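Local coordinates for fimbriae-associated protein FAP1 (Streptococcus parasanguinis, PDB 2X12) that forms adhesive, serine-rich fimbriae on the bacterial surface that probably mediate attachment to host surfaces and biofilm formation, here represented by its beta domain, at residues A292-L296 with S326-I330; Y302-G308 with V321-G327. The contacts are given in a common frame with arbitrary orientation. Residue numbers count along the deposited sequence, not the author numbering.

Interaction 1: A292-L296 with S326-I330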
# COMPACT_ATOMS: atom_id res chain seq x y z
N ALA A 292 1.50 -0.45 -3.25
CA ALA A 292 2.48 -1.46 -3.63
C ALA A 292 2.90 -1.20 -5.06
O ALA A 292 2.03 -0.87 -5.88
CB ALA A 292 1.87 -2.88 -3.49
N ALA A 293 4.19 -1.30 -5.38
CA ALA A 293 4.59 -1.21 -6.80
C ALA A 293 5.59 -2.25 -7.11
O ALA A 293 6.25 -2.71 -6.21
CB ALA A 293 5.15 0.11 -7.11
N THR A 294 5.69 -2.64 -8.38
CA THR A 294 6.80 -3.39 -8.88
C THR A 294 7.62 -2.54 -9.84
O THR A 294 7.05 -1.72 -10.57
CB THR A 294 6.29 -4.59 -9.65
OG1 THR A 294 5.73 -5.58 -8.75
CG2 THR A 294 7.40 -5.17 -10.41
N THR A 295 8.95 -2.70 -9.85
CA THR A 295 9.76 -2.23 -10.98
C THR A 295 10.53 -3.38 -11.61
O THR A 295 11.01 -4.22 -10.94
CB THR A 295 10.80 -1.17 -10.63
OG1 THR A 295 11.67 -1.69 -9.65
CG2 THR A 295 10.18 0.05 -10.14
N LEU A 296 10.69 -3.34 -12.93
CA LEU A 296 11.30 -4.39 -13.68
C LEU A 296 12.79 -4.44 -13.52
O LEU A 296 13.35 -5.50 -13.71
CB LEU A 296 10.95 -4.24 -15.14
CG LEU A 296 9.42 -4.28 -15.30
CD1 LEU A 296 8.94 -4.27 -16.74
CD2 LEU A 296 8.85 -5.49 -14.62
N SER A 326 8.75 4.45 -13.61
CA SER A 326 9.11 3.13 -14.08
C SER A 326 8.44 2.05 -13.23
O SER A 326 8.65 0.84 -13.45
CB SER A 326 10.63 2.99 -14.01
OG SER A 326 11.03 3.15 -12.66
N GLY A 327 7.68 2.51 -12.25
CA GLY A 327 6.86 1.64 -11.45
C GLY A 327 5.72 1.10 -12.27
O GLY A 327 5.30 1.71 -13.28
N THR A 328 5.24 -0.06 -11.87
CA THR A 328 4.14 -0.69 -12.57
C THR A 328 3.38 -1.56 -11.58
O THR A 328 3.79 -1.71 -10.43
CB THR A 328 4.64 -1.49 -13.82
OG1 THR A 328 3.57 -1.75 -14.74
CG2 THR A 328 5.26 -2.77 -13.38
N ALA A 329 2.26 -2.12 -12.03
CA ALA A 329 1.31 -2.85 -11.18
C ALA A 329 1.08 -2.15 -9.85
O ALA A 329 1.13 -2.77 -8.83
CB ALA A 329 1.77 -4.24 -10.95
N ILE A 330 0.86 -0.85 -9.88
CA ILE A 330 0.63 -0.13 -8.63
C ILE A 330 -0.80 -0.23 -8.15
O ILE A 330 -1.75 -0.13 -8.92
CB ILE A 330 0.91 1.32 -8.80
CG1 ILE A 330 2.39 1.51 -9.14
CG2 ILE A 330 0.57 2.02 -7.55
CD1 ILE A 330 2.77 2.91 -9.58

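Interaction 2: Y302-G308 with V321-G327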
# COMPACT_ATOMS: atom_id res chain seq x y z
N TYR A 302 9.82 6.08 -6.65
CA TYR A 302 8.93 6.69 -5.67
C TYR A 302 7.60 6.79 -6.34
O TYR A 302 7.40 7.64 -7.17
CB TYR A 302 9.46 8.06 -5.27
CG TYR A 302 8.81 8.75 -4.09
CD1 TYR A 302 9.23 8.53 -2.80
CD2 TYR A 302 7.84 9.69 -4.27
CE1 TYR A 302 8.65 9.18 -1.74
CE2 TYR A 302 7.27 10.37 -3.19
CZ TYR A 302 7.68 10.10 -1.94
OH TYR A 302 7.12 10.81 -0.90
N GLU A 303 6.73 5.84 -6.04
CA GLU A 303 5.38 5.79 -6.59
C GLU A 303 4.45 6.01 -5.42
O GLU A 303 4.03 5.07 -4.74
CB GLU A 303 5.17 4.45 -7.26
CG GLU A 303 6.16 4.17 -8.39
CD GLU A 303 6.07 5.19 -9.56
OE1 GLU A 303 5.01 5.90 -9.63
OE2 GLU A 303 7.05 5.27 -10.36
N ASP A 304 4.29 7.30 -5.14
CA ASP A 304 3.21 7.83 -4.30
C ASP A 304 2.08 7.76 -5.26
O ASP A 304 2.30 7.30 -6.40
CB ASP A 304 3.48 9.28 -3.91
CG ASP A 304 3.68 10.22 -5.12
OD1 ASP A 304 3.38 9.81 -6.25
OD2 ASP A 304 4.12 11.39 -4.92
N GLY A 305 0.90 8.20 -4.91
CA GLY A 305 -0.17 8.08 -5.91
C GLY A 305 -0.49 9.38 -6.57
O GLY A 305 -1.65 9.66 -6.87
N SER A 306 0.51 10.21 -6.78
CA SER A 306 0.20 11.60 -7.00
C SER A 306 -0.43 11.86 -8.36
O SER A 306 -1.12 12.83 -8.50
CB SER A 306 1.43 12.46 -6.83
OG SER A 306 2.50 11.92 -7.55
N LYS A 307 -0.15 11.03 -9.35
CA LYS A 307 -0.79 11.14 -10.66
C LYS A 307 -1.79 10.04 -10.73
O LYS A 307 -1.54 8.97 -10.23
CB LYS A 307 0.23 10.96 -11.78
CG LYS A 307 1.06 12.25 -12.12
CD LYS A 307 2.54 11.95 -12.52
CE LYS A 307 2.93 12.33 -13.99
NZ LYS A 307 3.71 11.16 -14.63
N GLY A 308 -2.93 10.28 -11.35
CA GLY A 308 -3.97 9.24 -11.43
C GLY A 308 -5.22 9.70 -12.14
O GLY A 308 -5.31 10.84 -12.54
N VAL A 321 -4.01 4.53 -10.41
CA VAL A 321 -2.71 5.22 -10.38
C VAL A 321 -1.94 5.23 -11.71
O VAL A 321 -1.91 4.21 -12.43
CB VAL A 321 -1.78 4.60 -9.34
CG1 VAL A 321 -0.39 5.26 -9.42
CG2 VAL A 321 -2.38 4.73 -7.95
N ILE A 322 -1.35 6.37 -12.01
CA ILE A 322 -0.44 6.50 -13.13
C ILE A 322 0.98 6.57 -12.57
O ILE A 322 1.27 7.34 -11.62
CB ILE A 322 -0.70 7.76 -13.94
CG1 ILE A 322 -2.00 7.61 -14.76
CG2 ILE A 322 0.48 8.06 -14.87
CD1 ILE A 322 -2.78 8.94 -14.97
N ALA A 323 1.87 5.80 -13.17
CA ALA A 323 3.18 5.68 -12.59
C ALA A 323 3.87 7.00 -12.79
O ALA A 323 3.62 7.68 -13.77
CB ALA A 323 3.94 4.57 -13.24
N ASN A 324 4.71 7.36 -11.83
CA ASN A 324 5.51 8.58 -11.94
C ASN A 324 6.62 8.37 -12.98
O ASN A 324 6.99 9.27 -13.72
CB ASN A 324 6.08 9.00 -10.57
CG ASN A 324 4.99 9.45 -9.59
OD1 ASN A 324 3.96 9.99 -10.00
ND2 ASN A 324 5.21 9.21 -8.30
N ASP A 325 7.13 7.15 -13.01
CA ASP A 325 8.14 6.76 -13.94
C ASP A 325 7.98 5.28 -14.31
O ASP A 325 7.16 4.91 -15.15
CB ASP A 325 9.54 6.99 -13.34
CG ASP A 325 10.33 8.11 -14.06
OD1 ASP A 325 10.62 9.14 -13.34
OD2 ASP A 325 10.63 7.94 -15.30
N SER A 326 8.75 4.45 -13.61
CA SER A 326 9.11 3.13 -14.08
C SER A 326 8.44 2.05 -13.23
O SER A 326 8.65 0.84 -13.45
CB SER A 326 10.63 2.99 -14.01
OG SER A 326 11.03 3.15 -12.66
N GLY A 327 7.68 2.51 -12.25
CA GLY A 327 6.86 1.64 -11.45
C GLY A 327 5.72 1.10 -12.27
O GLY A 327 5.30 1.71 -13.28

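Interaction 1: A292-L296 with S326-I330
An antiparallel beta pairing joins the end of strand 287-295 to the short strand 327-328 in this all-beta domain. T294 and T328 form a hydrogen-bonded pair with CA atoms 5.3 Å apart: T294 N donates to T328 O (2.9 Å, 169°), and T328 N donates to T294 O at 2.8 Å with a more bent angle of 142°. Their side chains lie on one face of the sheet. T294 in the m rotamer (chi1 -72°) and T328 in t (chi1 -162°) bring T294 CB within 4.3 Å of T328 CG2, a loose contact of methine carbon with methyl, while T294 OG1 bonds to the hydroxyl of Y197. T295 adopts p (chi1 58°); its OG1 bonds to D298 O, and CG2 meets S326 O at 3.7 Å. The corner at A329 (phi/psi 42/47, left-handed), whose O reaches the Y197 hydroxyl, interrupts the pairing; it resumes beyond, where A292 is hydrogen-bonded through the backbone to G331. There I330, in the mt rotamer (chi1 -62°, chi2 169°), sets CG1 3.7 Å from A293 CB. Its backbone is held close as well: I330 CA makes a CA-H...O contact with A292 O at 3.2 Å, with 154° at the hydrogen.

Interaction 2: Y302-G308 with V321-G327
Side-chain-to-backbone hydrogen bonds dominate this contact, which buries 536 Å² between the loop entering a beta hairpin (strands 307-311 and 318-322) and the loop leaving it. The E303 carboxylate, bent back by m rotamers at chi1 and chi2 (-59° and -62°), accepts from three backbone amides: N324 N to E303 OE1 at 2.7 Å and 177°, D325 N to E303 OE2 at 3.3 Å and 151°, and, weakly, G327 N to E303 OE2 at 3.4 Å.

The N324 carboxamide adds donors from the same segment. Its ND2 donates to Y302 O (2.9 Å, 165°) and to D304 OD1 (2.8 Å, 173°). D304 OD1 also accepts from S306 N at 2.9 Å, an Asx turn, and from S306 OG at 2.6 Å, while D304 OD2 is taken up by N249 and S251.

Backbone pairing is confined to the hairpin base, where I322 N donates to K307 O (3.2 Å, 169°) and G308 faces V321 as a non-hydrogen-bonded pair, CA-CA 4.3 Å.

Apolar contacts are few: K307 CB meets I322 CB at 4.0 Å, and G308 CA lies 3.7 Å from I322 CD1.

Beyond the hairpin base, carboxylate acceptors and the N324 carboxamide supply the hydrogen bonds between the two loops, consistent with loops held by side chains rather than by strand pairing.

How the interactions relate
Interaction 2 is nested within the span of interaction 1; they share S326 and G327, their centres 9 Å apart. In interaction 2 the amide of G327 makes a weak hydrogen bond to the E303 carboxylate; one residue on, in interaction 1, T328 enters the pairing with strand 287-295, so the loop leaving the hairpin leads directly into that pairing. I330 bridges the two by packing: its CD1 lies 3.7 Å from E303 CB and 4.1 Å from A323 CA, and its CG2 lies 3.9 Å from V321 CG1. Neither set of coordinates contains a ligand or metal; together the contacts join the base of the hairpin 307-311/318-322 to the larger antiparallel sheet, through I330 and the shared residues.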